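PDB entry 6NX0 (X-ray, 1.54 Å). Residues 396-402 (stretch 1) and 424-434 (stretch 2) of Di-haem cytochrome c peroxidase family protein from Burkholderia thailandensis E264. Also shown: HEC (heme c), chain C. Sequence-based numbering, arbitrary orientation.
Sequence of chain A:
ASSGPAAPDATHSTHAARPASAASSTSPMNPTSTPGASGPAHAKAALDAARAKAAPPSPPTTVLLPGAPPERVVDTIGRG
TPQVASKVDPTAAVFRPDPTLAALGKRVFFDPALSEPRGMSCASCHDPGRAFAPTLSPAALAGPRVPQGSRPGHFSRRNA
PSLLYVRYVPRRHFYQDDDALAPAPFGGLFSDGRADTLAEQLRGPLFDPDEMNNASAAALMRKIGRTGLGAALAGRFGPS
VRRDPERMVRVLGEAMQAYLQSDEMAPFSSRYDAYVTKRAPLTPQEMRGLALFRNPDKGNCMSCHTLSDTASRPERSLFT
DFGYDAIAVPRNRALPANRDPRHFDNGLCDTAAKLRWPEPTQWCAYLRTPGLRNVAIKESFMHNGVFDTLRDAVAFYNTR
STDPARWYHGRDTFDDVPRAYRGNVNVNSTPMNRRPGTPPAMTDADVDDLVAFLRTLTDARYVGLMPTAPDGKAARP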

# COMPACT_ATOMS: atom_id res chain seq x y z
N PHE A 396 9.42 15.41 -5.44
CA PHE A 396 8.29 16.10 -4.82
C PHE A 396 8.61 16.51 -3.39
O PHE A 396 8.28 17.62 -2.97
CB PHE A 396 7.06 15.17 -4.87
CG PHE A 396 5.91 15.61 -4.00
CD1 PHE A 396 5.07 16.63 -4.42
CD2 PHE A 396 5.68 15.00 -2.77
CE1 PHE A 396 4.02 17.04 -3.62
CE2 PHE A 396 4.62 15.43 -1.98
CZ PHE A 396 3.81 16.42 -2.41
N TYR A 397 9.23 15.62 -2.62
CA TYR A 397 9.56 15.95 -1.23
C TYR A 397 10.48 17.14 -1.14
O TYR A 397 10.37 17.94 -0.20
CB TYR A 397 10.20 14.76 -0.54
CG TYR A 397 9.25 13.64 -0.28
CD1 TYR A 397 8.45 13.65 0.86
CD2 TYR A 397 9.16 12.56 -1.14
CE1 TYR A 397 7.58 12.61 1.11
CE2 TYR A 397 8.29 11.51 -0.89
CZ TYR A 397 7.50 11.55 0.23
OH TYR A 397 6.65 10.53 0.51
N ASN A 398 11.39 17.28 -2.10
CA ASN A 398 12.40 18.31 -1.97
C ASN A 398 11.86 19.71 -2.23
O ASN A 398 12.32 20.68 -1.61
CB ASN A 398 13.55 18.01 -2.93
CG ASN A 398 14.80 18.78 -2.59
OD1 ASN A 398 15.11 19.00 -1.42
ND2 ASN A 398 15.55 19.18 -3.63
N THR A 399 10.91 19.89 -3.17
CA THR A 399 10.47 21.24 -3.51
C THR A 399 8.96 21.44 -3.43
O THR A 399 8.47 22.47 -3.89
CB THR A 399 11.00 21.66 -4.90
OG1 THR A 399 10.55 20.79 -5.94
CG2 THR A 399 12.53 21.71 -4.89
N ARG A 400 8.20 20.51 -2.84
CA ARG A 400 6.79 20.76 -2.56
C ARG A 400 6.60 22.10 -1.85
O ARG A 400 5.73 22.90 -2.22
CB ARG A 400 6.21 19.63 -1.69
CG ARG A 400 4.69 19.76 -1.44
CD ARG A 400 4.19 18.99 -0.21
NE ARG A 400 4.39 19.76 1.00
CZ ARG A 400 4.10 19.34 2.22
NH1 ARG A 400 3.57 18.15 2.43
NH2 ARG A 400 4.33 20.14 3.24
N SER A 401 7.41 22.34 -0.82
CA SER A 401 7.24 23.51 0.04
C SER A 401 7.90 24.76 -0.53
O SER A 401 7.39 25.87 -0.33
CB SER A 401 7.79 23.21 1.43
OG SER A 401 9.19 22.98 1.43
N THR A 402 9.03 24.60 -1.22
CA THR A 402 9.76 25.75 -1.76
C THR A 402 9.22 26.21 -3.11
O THR A 402 9.40 27.38 -3.47
CB THR A 402 11.26 25.43 -1.89
OG1 THR A 402 11.43 24.33 -2.80
CG2 THR A 402 11.86 25.08 -0.55
N ASN A 424 -4.21 20.32 8.10
CA ASN A 424 -3.87 18.98 8.52
C ASN A 424 -2.57 18.51 7.89
O ASN A 424 -1.98 17.54 8.36
CB ASN A 424 -4.95 17.98 8.13
CG ASN A 424 -6.22 18.04 8.98
OD1 ASN A 424 -6.33 18.82 9.94
ND2 ASN A 424 -7.19 17.22 8.61
N VAL A 425 -2.18 19.15 6.78
CA VAL A 425 -1.02 18.71 6.02
C VAL A 425 0.26 19.00 6.77
O VAL A 425 0.46 20.09 7.32
CB VAL A 425 -1.00 19.37 4.64
CG1 VAL A 425 0.28 18.99 3.90
CG2 VAL A 425 -2.24 18.95 3.86
N ASN A 426 1.15 18.01 6.76
CA ASN A 426 2.47 18.10 7.33
C ASN A 426 3.33 19.16 6.66
O ASN A 426 3.68 19.01 5.48
CB ASN A 426 3.13 16.73 7.21
CG ASN A 426 4.41 16.63 7.98
OD1 ASN A 426 5.12 17.62 8.13
ND2 ASN A 426 4.71 15.43 8.47
N VAL A 427 3.64 20.24 7.38
CA VAL A 427 4.52 21.30 6.92
C VAL A 427 5.69 21.50 7.89
O VAL A 427 6.39 22.51 7.82
CB VAL A 427 3.78 22.63 6.67
CG1 VAL A 427 2.79 22.51 5.51
CG2 VAL A 427 3.08 23.14 7.96
N ASN A 428 5.92 20.54 8.77
CA ASN A 428 7.00 20.67 9.73
C ASN A 428 8.02 19.54 9.66
O ASN A 428 9.09 19.69 10.25
CB ASN A 428 6.42 20.80 11.15
CG ASN A 428 5.71 22.14 11.36
OD1 ASN A 428 6.35 23.20 11.42
ND2 ASN A 428 4.39 22.11 11.41
N SER A 429 7.77 18.45 8.93
CA SER A 429 8.78 17.41 8.78
C SER A 429 9.76 17.85 7.69
O SER A 429 9.33 18.23 6.60
CB SER A 429 8.17 16.06 8.40
OG SER A 429 7.50 15.42 9.48
N THR A 430 11.06 17.79 7.96
CA THR A 430 12.03 17.89 6.88
C THR A 430 11.71 16.81 5.84
O THR A 430 11.39 15.68 6.23
CB THR A 430 13.47 17.71 7.41
OG1 THR A 430 13.81 18.82 8.26
CG2 THR A 430 14.53 17.61 6.28
N PRO A 431 11.82 17.09 4.53
CA PRO A 431 12.25 18.31 3.83
C PRO A 431 11.09 19.20 3.39
O PRO A 431 11.27 20.12 2.63
CB PRO A 431 13.03 17.75 2.63
CG PRO A 431 12.23 16.52 2.28
CD PRO A 431 11.75 15.95 3.59
N MET A 432 9.89 18.93 3.91
CA MET A 432 8.68 19.63 3.50
C MET A 432 8.39 20.86 4.37
O MET A 432 7.23 21.30 4.45
CB MET A 432 7.49 18.67 3.54
CG MET A 432 7.65 17.40 2.70
SD MET A 432 6.37 16.10 3.01
CE MET A 432 6.00 16.32 4.74
N ASN A 433 9.42 21.43 5.00
CA ASN A 433 9.26 22.48 6.00
C ASN A 433 10.03 23.75 5.64
O ASN A 433 10.40 24.53 6.52
CB ASN A 433 9.69 21.98 7.38
CG ASN A 433 11.13 21.48 7.42
OD1 ASN A 433 11.80 21.39 6.39
ND2 ASN A 433 11.60 21.12 8.61
N ARG A 434 10.29 23.97 4.36
CA ARG A 434 11.06 25.11 3.88
C ARG A 434 10.19 26.00 3.01
O ARG A 434 9.71 25.57 1.95
CB ARG A 434 12.28 24.65 3.10
CG ARG A 434 13.18 23.79 3.94
CD ARG A 434 14.50 23.57 3.28
NE ARG A 434 15.43 22.95 4.20
CZ ARG A 434 16.72 23.23 4.26
NH1 ARG A 434 17.25 24.15 3.46
NH2 ARG A 434 17.48 22.59 5.12
FE HEC C . 7.28 8.92 1.45
CHA HEC C . 4.73 7.67 -0.46
CHB HEC C . 9.54 8.07 -0.99
CHC HEC C . 9.72 10.75 3.03
CHD HEC C . 5.16 9.47 4.07
NA HEC C . 7.17 7.99 -0.35
C1A HEC C . 6.00 7.51 -0.92
C2A HEC C . 6.35 7.02 -2.23
C3A HEC C . 7.68 7.04 -2.33
C4A HEC C . 8.23 7.65 -1.15
CMA HEC C . 8.53 6.70 -3.56
CAA HEC C . 5.36 6.35 -3.22
CBA HEC C . 5.27 4.85 -2.97
CGA HEC C . 4.25 4.13 -3.80
O1A HEC C . 4.05 2.91 -3.48
O2A HEC C . 3.44 4.76 -4.54
NB HEC C . 9.24 9.31 1.12
C1B HEC C . 10.00 8.80 0.07
C2B HEC C . 11.36 9.30 0.21
C3B HEC C . 11.41 10.10 1.27
C4B HEC C . 10.09 10.08 1.89
CMB HEC C . 12.52 8.90 -0.73
CAB HEC C . 12.59 10.98 1.78
CBB HEC C . 13.01 11.99 0.69
NC HEC C . 7.44 9.85 3.24
C1C HEC C . 8.52 10.61 3.66
C2C HEC C . 8.17 11.17 4.94
C3C HEC C . 6.95 10.74 5.28
C4C HEC C . 6.45 9.93 4.19
CMC HEC C . 9.18 12.02 5.74
CAC HEC C . 6.27 10.87 6.65
CBC HEC C . 6.04 12.37 6.93
ND HEC C . 5.32 8.57 1.75
C1D HEC C . 4.64 8.90 2.93
C2D HEC C . 3.24 8.73 2.69
C3D HEC C . 3.09 8.27 1.29
C4D HEC C . 4.43 8.14 0.78
CMD HEC C . 2.09 8.97 3.67
CAD HEC C . 1.77 7.99 0.56
CBD HEC C . 1.26 9.30 -0.00
CGD HEC C . 0.20 9.07 -1.05
O1D HEC C . 0.01 7.90 -1.48
O2D HEC C . -0.34 10.09 -1.57
O HOH W 1 9.44 20.54 0.13
O HOH W 2 13.34 21.06 0.92

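Stretch 1 enters as the last part of a helix, with Arg400 N hydrogen-bonded to Phe396 O at 2.9 Å. Stretch 2 is an irregular loop with a cis peptide bond before Pro431. The closest CA atoms across the stretches are those of Ser401 and Met432, 5.4 Å apart.

Two waters join the main chains. Water 1 donates to Tyr397 O (2.8 Å) and Pro431 O (3.1 Å) and accepts from Ser401 N (2.9 Å). Water 2 donates to Asn398 O and Pro431 O, both at 2.8 Å. Carbonyls cannot hydrogen-bond each other directly, so the waters supply the protons.

Arg400 reaches across to the loop. Arg400 NH2 donates to Asn426 O at 2.6 Å, nearly straight; Arg400 NH1 adds a weak bond to the same oxygen at 3.2 Å. Met432 CB covers one face of the Arg400 guanidinium, 3.5 Å from Arg400 NH2. Ser401 OG donates to Arg434 O at 2.7 Å, and Thr402 CG2 packs 3.7 Å from Arg434 CB.

Tyr397 binds the heme iron, with Tyr397 OH 2.0 Å from HEC FE. Tyr397 CB meets Pro431 CG at 3.9 Å, and Met432 SD lies obliquely to the ring, 3.9 Å from Tyr397 CD1. The loop thus packs against a residue that ligates the heme iron.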